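Local coordinates for protein bifunctional cytochrome P450/NADPH--P450 reductase (Deinococcus aerius, PDB 7F3H) that hydroxylates organic substrates at its cytochrome P450 heme domain, probably using electrons from NADPH passed on by the reductase part of the same enzyme, at residues Q122-A127 against L419-Q424; Y281-L284 against H288-A291; R320-A325 against T413-A418. All coordinates share one frame; numbering follows the deposited sequence.

Contact 1 (Q122-A127 against L419-Q424); sequences QMLEVA and LLLILQ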
loop_
_atom_site.group_PDB
_atom_site.type_symbol
_atom_site.label_atom_id
_atom_site.label_comp_id
_atom_site.label_asym_id
_atom_site.label_seq_id
_atom_site.Cartn_x
_atom_site.Cartn_y
_atom_site.Cartn_z
ATOM N N GLN A 122 1.979 12.692 -16.137
ATOM C CA GLN A 122 2.936 12.698 -15.033
ATOM C C GLN A 122 3.392 11.281 -14.707
ATOM O O GLN A 122 4.597 11.004 -14.648
ATOM C CB GLN A 122 2.320 13.382 -13.812
ATOM C CG GLN A 122 1.762 14.776 -14.127
ATOM C CD GLN A 122 0.465 15.072 -13.386
ATOM O OE1 GLN A 122 0.156 14.448 -12.363
ATOM N NE2 GLN A 122 -0.327 15.994 -13.929
ATOM N N MET A 123 2.449 10.348 -14.559
ATOM C CA MET A 123 2.834 8.955 -14.360
ATOM C C MET A 123 3.744 8.500 -15.496
ATOM O O MET A 123 4.799 7.880 -15.273
ATOM C CB MET A 123 1.597 8.067 -14.264
ATOM C CG MET A 123 0.593 8.484 -13.190
ATOM S SD MET A 123 -0.904 7.467 -13.386
ATOM C CE MET A 123 -1.578 7.434 -11.728
ATOM N N LEU A 124 3.359 8.826 -16.733
ATOM C CA LEU A 124 4.157 8.382 -17.867
ATOM C C LEU A 124 5.550 8.983 -17.804
ATOM O O LEU A 124 6.551 8.286 -18.044
ATOM C CB LEU A 124 3.452 8.731 -19.177
ATOM C CG LEU A 124 4.098 8.411 -20.530
ATOM C CD1 LEU A 124 4.139 6.898 -20.868
ATOM C CD2 LEU A 124 3.320 9.183 -21.593
ATOM N N GLU A 125 5.653 10.243 -17.391
ATOM C CA GLU A 125 6.974 10.853 -17.362
ATOM C C GLU A 125 7.889 10.031 -16.479
ATOM O O GLU A 125 9.042 9.753 -16.839
ATOM C CB GLU A 125 6.900 12.299 -16.877
ATOM C CG GLU A 125 8.275 13.009 -16.808
ATOM C CD GLU A 125 8.169 14.400 -16.170
ATOM O OE1 GLU A 125 7.238 15.173 -16.534
ATOM O OE2 GLU A 125 8.999 14.711 -15.284
ATOM N N VAL A 126 7.378 9.620 -15.312
ATOM C CA VAL A 126 8.228 8.882 -14.397
ATOM C C VAL A 126 8.478 7.473 -14.937
ATOM O O VAL A 126 9.623 7.001 -14.961
ATOM C CB VAL A 126 7.621 8.881 -12.983
ATOM C CG1 VAL A 126 8.501 8.100 -12.062
ATOM C CG2 VAL A 126 7.463 10.318 -12.454
ATOM N N ALA A 127 7.424 6.811 -15.447
ATOM C CA ALA A 127 7.571 5.437 -15.915
ATOM C C ALA A 127 8.647 5.346 -16.999
ATOM O O ALA A 127 9.536 4.474 -16.945
ATOM C CB ALA A 127 6.218 4.906 -16.402
ATOM N N LEU A 419 3.823 -1.580 -15.630
ATOM C CA LEU A 419 3.940 -2.946 -16.128
ATOM C C LEU A 419 3.857 -2.976 -17.647
ATOM O O LEU A 419 4.641 -3.665 -18.311
ATOM C CB LEU A 419 2.835 -3.806 -15.499
ATOM C CG LEU A 419 3.174 -4.370 -14.105
ATOM C CD1 LEU A 419 1.967 -4.933 -13.296
ATOM C CD2 LEU A 419 4.262 -5.432 -14.242
ATOM N N LEU A 420 2.906 -2.220 -18.204
ATOM C CA LEU A 420 2.752 -2.100 -19.646
ATOM C C LEU A 420 4.059 -1.685 -20.309
ATOM O O LEU A 420 4.532 -2.337 -21.249
ATOM C CB LEU A 420 1.646 -1.075 -19.941
ATOM C CG LEU A 420 1.328 -0.743 -21.396
ATOM C CD1 LEU A 420 0.921 -2.011 -22.138
ATOM C CD2 LEU A 420 0.259 0.305 -21.453
ATOM N N LEU A 421 4.685 -0.625 -19.798
ATOM C CA LEU A 421 5.902 -0.148 -20.440
ATOM C C LEU A 421 7.060 -1.129 -20.243
ATOM O O LEU A 421 7.799 -1.431 -21.192
ATOM C CB LEU A 421 6.250 1.234 -19.897
ATOM C CG LEU A 421 5.445 2.450 -20.378
ATOM C CD1 LEU A 421 5.989 3.733 -19.724
ATOM C CD2 LEU A 421 5.426 2.573 -21.912
ATOM N N ILE A 422 7.189 -1.685 -19.034
ATOM C CA ILE A 422 8.268 -2.627 -18.733
ATOM C C ILE A 422 8.193 -3.832 -19.657
ATOM O O ILE A 422 9.194 -4.241 -20.261
ATOM C CB ILE A 422 8.206 -3.042 -17.252
ATOM C CG1 ILE A 422 8.739 -1.902 -16.387
ATOM C CG2 ILE A 422 8.986 -4.374 -16.974
ATOM C CD1 ILE A 422 8.466 -2.102 -14.928
ATOM N N LEU A 423 6.998 -4.412 -19.789
ATOM C CA LEU A 423 6.863 -5.613 -20.591
ATOM C C LEU A 423 6.934 -5.277 -22.069
ATOM O O LEU A 423 7.361 -6.119 -22.869
ATOM C CB LEU A 423 5.569 -6.346 -20.238
ATOM C CG LEU A 423 5.438 -6.954 -18.823
ATOM C CD1 LEU A 423 4.132 -7.708 -18.721
ATOM C CD2 LEU A 423 6.591 -7.876 -18.422
ATOM N N GLN A 424 6.599 -4.036 -22.441
ATOM C CA GLN A 424 6.850 -3.618 -23.812
ATOM C C GLN A 424 8.334 -3.705 -24.148
ATOM O O GLN A 424 8.711 -4.261 -25.185
ATOM C CB GLN A 424 6.320 -2.203 -24.050
ATOM C CG GLN A 424 6.425 -1.819 -25.539
ATOM C CD GLN A 424 6.288 -0.334 -25.815
ATOM O OE1 GLN A 424 6.334 0.523 -24.911
ATOM N NE2 GLN A 424 6.098 -0.019 -27.079
#
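L421 reaches across from helix 408-425 and meets A127 and L124 of helix 113-137. Its CB points at the other helix but stops about 5.1 Å from A127 CB. CG gets only slightly closer, 4.7 Å from L124 CD1. The touching is done by the next atom. CD1 lies 3.5 Å from A127 CB and 3.8 Å from L124 CD1. The lines from CD1 to these two methyls open at about 90°, so the tip of L421 fits into the angle between them. The other branch, CD2, stays 4.6 Å from L124 CD1 and adds little here. The torsions explain the reach. CG of L421 is anti to its carbonyl carbon (chi1 -76°), and CD1 then continues the extended line from CA. L124 starts off to one side, yet its CD1 swings in to meet this tip, and the two leucines cross at about a right angle. A127 offers a bare CB, which lets the backbones come within 7.4 Å, CA to CA, at A127 and L421. No hydrogen bond spans the contact. L421 also rests on P307, while V126 packs on helix 144-161 and E125 forms a salt bridge with R164. This is plain apolar packing of helix D (113-137) on helix L (408-425), two members of the four-helix bundle at the core of the cytochrome P450 fold.

Contact 2 (Y281-L284 against H288-A291); sequences YLLL and HVLA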
loop_
_atom_site.group_PDB
_atom_site.type_symbol
_atom_site.label_atom_id
_atom_site.label_comp_id
_atom_site.label_asym_id
_atom_site.label_seq_id
_atom_site.Cartn_x
_atom_site.Cartn_y
_atom_site.Cartn_z
ATOM N N TYR A 281 7.613 -10.496 -9.081
ATOM C CA TYR A 281 7.908 -11.807 -8.489
ATOM C C TYR A 281 6.919 -12.874 -8.968
ATOM O O TYR A 281 7.320 -13.988 -9.352
ATOM C CB TYR A 281 7.862 -11.737 -6.964
ATOM C CG TYR A 281 7.927 -13.094 -6.308
ATOM C CD1 TYR A 281 9.122 -13.813 -6.259
ATOM C CD2 TYR A 281 6.785 -13.688 -5.772
ATOM C CE1 TYR A 281 9.184 -15.071 -5.668
ATOM C CE2 TYR A 281 6.830 -14.948 -5.182
ATOM C CZ TYR A 281 8.030 -15.635 -5.142
ATOM O OH TYR A 281 8.102 -16.878 -4.563
ATOM N N LEU A 282 5.611 -12.580 -8.861
ATOM C CA LEU A 282 4.567 -13.550 -9.215
ATOM C C LEU A 282 4.612 -13.908 -10.690
ATOM O O LEU A 282 4.373 -15.059 -11.067
ATOM C CB LEU A 282 3.191 -13.005 -8.857
ATOM C CG LEU A 282 2.999 -12.927 -7.345
ATOM C CD1 LEU A 282 1.720 -12.193 -6.984
ATOM C CD2 LEU A 282 3.073 -14.353 -6.699
ATOM N N LEU A 283 4.921 -12.928 -11.537
ATOM C CA LEU A 283 5.050 -13.192 -12.957
ATOM C C LEU A 283 6.259 -14.076 -13.233
ATOM O O LEU A 283 6.180 -14.997 -14.049
ATOM C CB LEU A 283 5.131 -11.858 -13.709
ATOM C CG LEU A 283 3.853 -11.001 -13.712
ATOM C CD1 LEU A 283 4.087 -9.652 -14.429
ATOM C CD2 LEU A 283 2.726 -11.753 -14.379
ATOM N N LEU A 284 7.381 -13.847 -12.523
ATOM C CA LEU A 284 8.509 -14.762 -12.655
ATOM C C LEU A 284 8.152 -16.168 -12.188
ATOM O O LEU A 284 8.790 -17.139 -12.610
ATOM C CB LEU A 284 9.732 -14.246 -11.900
ATOM C CG LEU A 284 10.512 -13.077 -12.519
ATOM C CD1 LEU A 284 11.817 -12.881 -11.761
ATOM C CD2 LEU A 284 10.770 -13.239 -14.007
ATOM N N HIS A 288 3.373 -18.503 -17.490
ATOM C CA HIS A 288 2.314 -18.519 -18.493
ATOM C C HIS A 288 1.490 -17.239 -18.411
ATOM O O HIS A 288 1.130 -16.646 -19.445
ATOM C CB HIS A 288 1.435 -19.756 -18.314
ATOM C CG HIS A 288 0.388 -19.910 -19.375
ATOM N ND1 HIS A 288 -0.964 -19.898 -19.093
ATOM C CD2 HIS A 288 0.493 -20.065 -20.719
ATOM C CE1 HIS A 288 -1.644 -20.044 -20.217
ATOM N NE2 HIS A 288 -0.783 -20.148 -21.217
ATOM N N VAL A 289 1.240 -16.771 -17.186
ATOM C CA VAL A 289 0.576 -15.484 -16.993
ATOM C C VAL A 289 1.392 -14.378 -17.638
ATOM O O VAL A 289 0.855 -13.511 -18.346
ATOM C CB VAL A 289 0.384 -15.205 -15.490
ATOM C CG1 VAL A 289 -0.498 -14.005 -15.278
ATOM C CG2 VAL A 289 -0.136 -16.433 -14.782
ATOM N N LEU A 290 2.705 -14.406 -17.411
ATOM C CA LEU A 290 3.596 -13.434 -18.027
ATOM C C LEU A 290 3.481 -13.493 -19.538
ATOM O O LEU A 290 3.516 -12.456 -20.201
ATOM C CB LEU A 290 5.049 -13.677 -17.581
ATOM C CG LEU A 290 6.132 -12.749 -18.144
ATOM C CD1 LEU A 290 5.787 -11.255 -17.874
ATOM C CD2 LEU A 290 7.560 -13.101 -17.592
ATOM N N ALA A 291 3.331 -14.695 -20.104
ATOM C CA ALA A 291 3.182 -14.815 -21.557
ATOM C C ALA A 291 1.937 -14.081 -22.036
ATOM O O ALA A 291 1.976 -13.337 -23.026
ATOM C CB ALA A 291 3.142 -16.291 -21.982
#
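L283 and L290 bring the flat groups of this contact together, and these are peptide units, not rings. The CD2 methyl of L283 sits over one face of the peptide that joins V289 to L290. It stands almost straight above the amide nitrogen, 4.0 Å from L290 N. In return, L290 sets its CB 3.9 Å from L283 O. That carbon lies tilted, about halfway between the carbonyl plane and its normal. No hydrogen bond forms between the segments.

The methyls close the rest of the contact. L283 CD2 also touches V289 CG1 at 4.0 Å, and L283 CD1 meets L290 CD1 more loosely at 4.2 Å. L283 crosses both partners at about a right angle. CG of L290 is anti to its backbone N (chi1 180°), and this carries CD1 across to the CD1 methyl of L283. The backbones come close, with 5.3 Å between the CA atoms of L283 and L290.

I321 of helix 317-329 packs on both L283 and V289 and continues the apolar layer. At the turn, H286 ND1 is hydrogen-bonded to L282 O. This is packing across the short link between two consecutive helices, where the long central helix (254-285) of the cytochrome P450 fold ends and the J helix (287-300) begins.

Contact 3 (R320-A325 against T413-A418); sequences RILDEA and TEAKLA
L322 meets A415 and K416 because its torsions hold it straight. At L322 a chi1 of -76° sets CG beside the backbone N, and a chi2 of 176° extends CD1 away from CA, so CD1 leads the side chain into helix 408-425. There it lies 3.6 Å from A415 CB and 3.6 Å from the backbone nitrogen, K416 N. CD2 follows more loosely, 4.1 Å from A415 CB. K416 starts with a similar first torsion, and its CG comes 3.7 Å from L322 CD1. The lysine thus uses its aliphatic root here. Its chain runs on extended, and NZ remains 6.9 Å from D323 OD1, too far for a salt bridge. D323 pairs instead with R387. One turn of the same helix also carries E324, bound to R327 in the ExxR motif of P450 helix K and also to R381. The side chain of A415 is about 7 Å from the heme, so the contact lies near the cofactor. It joins helix K (317-329) to helix L (408-425). T279 of helix 254-285 packs on L322, while T413 and L417 turn to helix 113-137 and E414 to helix 144-161.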
loop_
_atom_site.group_PDB
_atom_site.type_symbol
_atom_site.label_atom_id
_atom_site.label_comp_id
_atom_site.label_asym_id
_atom_site.label_seq_id
_atom_site.Cartn_x
_atom_site.Cartn_y
_atom_site.Cartn_z
ATOM N N ARG A 320 -6.112 -7.721 -14.221
ATOM C CA ARG A 320 -6.496 -8.901 -13.447
ATOM C C ARG A 320 -5.289 -9.517 -12.746
ATOM O O ARG A 320 -5.404 -10.006 -11.607
ATOM C CB ARG A 320 -7.190 -9.885 -14.366
ATOM C CG ARG A 320 -8.606 -9.432 -14.747
ATOM C CD ARG A 320 -9.358 -10.519 -15.513
ATOM N NE ARG A 320 -8.872 -10.686 -16.878
ATOM C CZ ARG A 320 -8.397 -11.823 -17.400
ATOM N NH1 ARG A 320 -8.315 -12.939 -16.664
ATOM N NH2 ARG A 320 -8.007 -11.845 -18.678
ATOM N N ILE A 321 -4.117 -9.421 -13.370
ATOM C CA ILE A 321 -2.874 -9.792 -12.702
ATOM C C ILE A 321 -2.734 -9.031 -11.401
ATOM O O ILE A 321 -2.393 -9.608 -10.365
ATOM C CB ILE A 321 -1.659 -9.505 -13.606
ATOM C CG1 ILE A 321 -1.532 -10.560 -14.697
ATOM C CG2 ILE A 321 -0.393 -9.413 -12.767
ATOM C CD1 ILE A 321 -0.595 -10.131 -15.784
ATOM N N LEU A 322 -2.961 -7.714 -11.455
ATOM C CA LEU A 322 -2.768 -6.893 -10.263
ATOM C C LEU A 322 -3.778 -7.257 -9.181
ATOM O O LEU A 322 -3.410 -7.376 -8.001
ATOM C CB LEU A 322 -2.839 -5.404 -10.615
ATOM C CG LEU A 322 -1.616 -4.788 -11.324
ATOM C CD1 LEU A 322 -1.868 -3.318 -11.713
ATOM C CD2 LEU A 322 -0.359 -4.861 -10.454
ATOM N N ASP A 323 -5.041 -7.481 -9.573
ATOM C CA ASP A 323 -6.074 -7.893 -8.622
ATOM C C ASP A 323 -5.654 -9.166 -7.881
ATOM O O ASP A 323 -5.704 -9.233 -6.640
ATOM C CB ASP A 323 -7.405 -8.116 -9.354
ATOM C CG ASP A 323 -8.064 -6.813 -9.849
ATOM O OD1 ASP A 323 -7.799 -5.721 -9.295
ATOM O OD2 ASP A 323 -8.882 -6.890 -10.799
ATOM N N GLU A 324 -5.183 -10.182 -8.631
ATOM C CA GLU A 324 -4.757 -11.437 -8.011
ATOM C C GLU A 324 -3.439 -11.284 -7.231
ATOM O O GLU A 324 -3.246 -11.945 -6.195
ATOM C CB GLU A 324 -4.669 -12.536 -9.088
ATOM C CG GLU A 324 -4.313 -13.966 -8.631
ATOM C CD GLU A 324 -5.361 -14.673 -7.751
ATOM O OE1 GLU A 324 -6.289 -14.009 -7.219
ATOM O OE2 GLU A 324 -5.226 -15.916 -7.586
ATOM N N ALA A 325 -2.524 -10.422 -7.687
ATOM C CA ALA A 325 -1.308 -10.206 -6.905
ATOM C C ALA A 325 -1.659 -9.616 -5.552
ATOM O O ALA A 325 -1.149 -10.066 -4.520
ATOM C CB ALA A 325 -0.329 -9.300 -7.652
ATOM N N THR A 413 -3.671 2.615 -11.531
ATOM C CA THR A 413 -3.266 3.198 -12.804
ATOM C C THR A 413 -1.747 3.193 -12.928
ATOM O O THR A 413 -1.184 2.851 -13.992
ATOM C CB THR A 413 -3.820 4.620 -12.919
ATOM O OG1 THR A 413 -5.228 4.594 -12.653
ATOM C CG2 THR A 413 -3.590 5.217 -14.298
ATOM N N GLU A 414 -1.065 3.587 -11.850
ATOM C CA GLU A 414 0.369 3.778 -11.924
ATOM C C GLU A 414 0.995 2.425 -12.288
ATOM O O GLU A 414 1.854 2.321 -13.169
ATOM C CB GLU A 414 0.967 4.075 -10.570
ATOM C CG GLU A 414 2.095 5.075 -10.690
ATOM C CD GLU A 414 3.097 5.148 -9.537
ATOM O OE1 GLU A 414 3.380 4.113 -8.899
ATOM O OE2 GLU A 414 2.878 6.167 -8.736
ATOM N N ALA A 415 0.551 1.374 -11.579
ATOM C CA ALA A 415 1.070 0.007 -11.711
ATOM C C ALA A 415 0.739 -0.612 -13.068
ATOM O O ALA A 415 1.604 -1.239 -13.704
ATOM C CB ALA A 415 0.486 -0.852 -10.596
ATOM N N LYS A 416 -0.517 -0.475 -13.520
ATOM C CA LYS A 416 -0.851 -0.904 -14.869
ATOM C C LYS A 416 0.132 -0.312 -15.877
ATOM O O LYS A 416 0.705 -1.040 -16.696
ATOM C CB LYS A 416 -2.285 -0.495 -15.208
ATOM C CG LYS A 416 -3.349 -1.239 -14.460
ATOM C CD LYS A 416 -4.707 -0.685 -14.817
ATOM C CE LYS A 416 -5.688 -0.926 -13.686
ATOM N NZ LYS A 416 -7.133 -0.807 -14.041
ATOM N N LEU A 417 0.373 1.008 -15.795
ATOM C CA LEU A 417 1.220 1.693 -16.778
ATOM C C LEU A 417 2.672 1.243 -16.701
ATOM O O LEU A 417 3.335 1.045 -17.732
ATOM C CB LEU A 417 1.144 3.199 -16.565
ATOM C CG LEU A 417 2.107 4.018 -17.407
ATOM C CD1 LEU A 417 1.870 3.798 -18.894
ATOM C CD2 LEU A 417 1.938 5.473 -17.051
ATOM N N ALA A 418 3.206 1.167 -15.486
ATOM C CA ALA A 418 4.575 0.706 -15.295
ATOM C C ALA A 418 4.754 -0.667 -15.920
ATOM O O ALA A 418 5.715 -0.905 -16.661
ATOM C CB ALA A 418 4.925 0.678 -13.803
#

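All three contacts are largely buried and apolar, and none has a hydrogen bond across it. Contacts 1 and 3 share helix 408-425 but use different sides of it, one for helix 113-137 and one for helix 317-329. Contact 3 is nearest the heme and the centre of the chain, and charged residues beside its leucine form salt bridges elsewhere. Contact 2 lies farthest out and joins consecutive helices whose backbones come closer; a carbonyl oxygen and an amide nitrogen share in its packing. The three form one continuous packing: L423 CD2 touches L290 CD1 at 3.5 Å, L419 CD1 meets L322 CD2 at 3.7 Å, and L282 CD1 meets A325 CB at 3.6 Å.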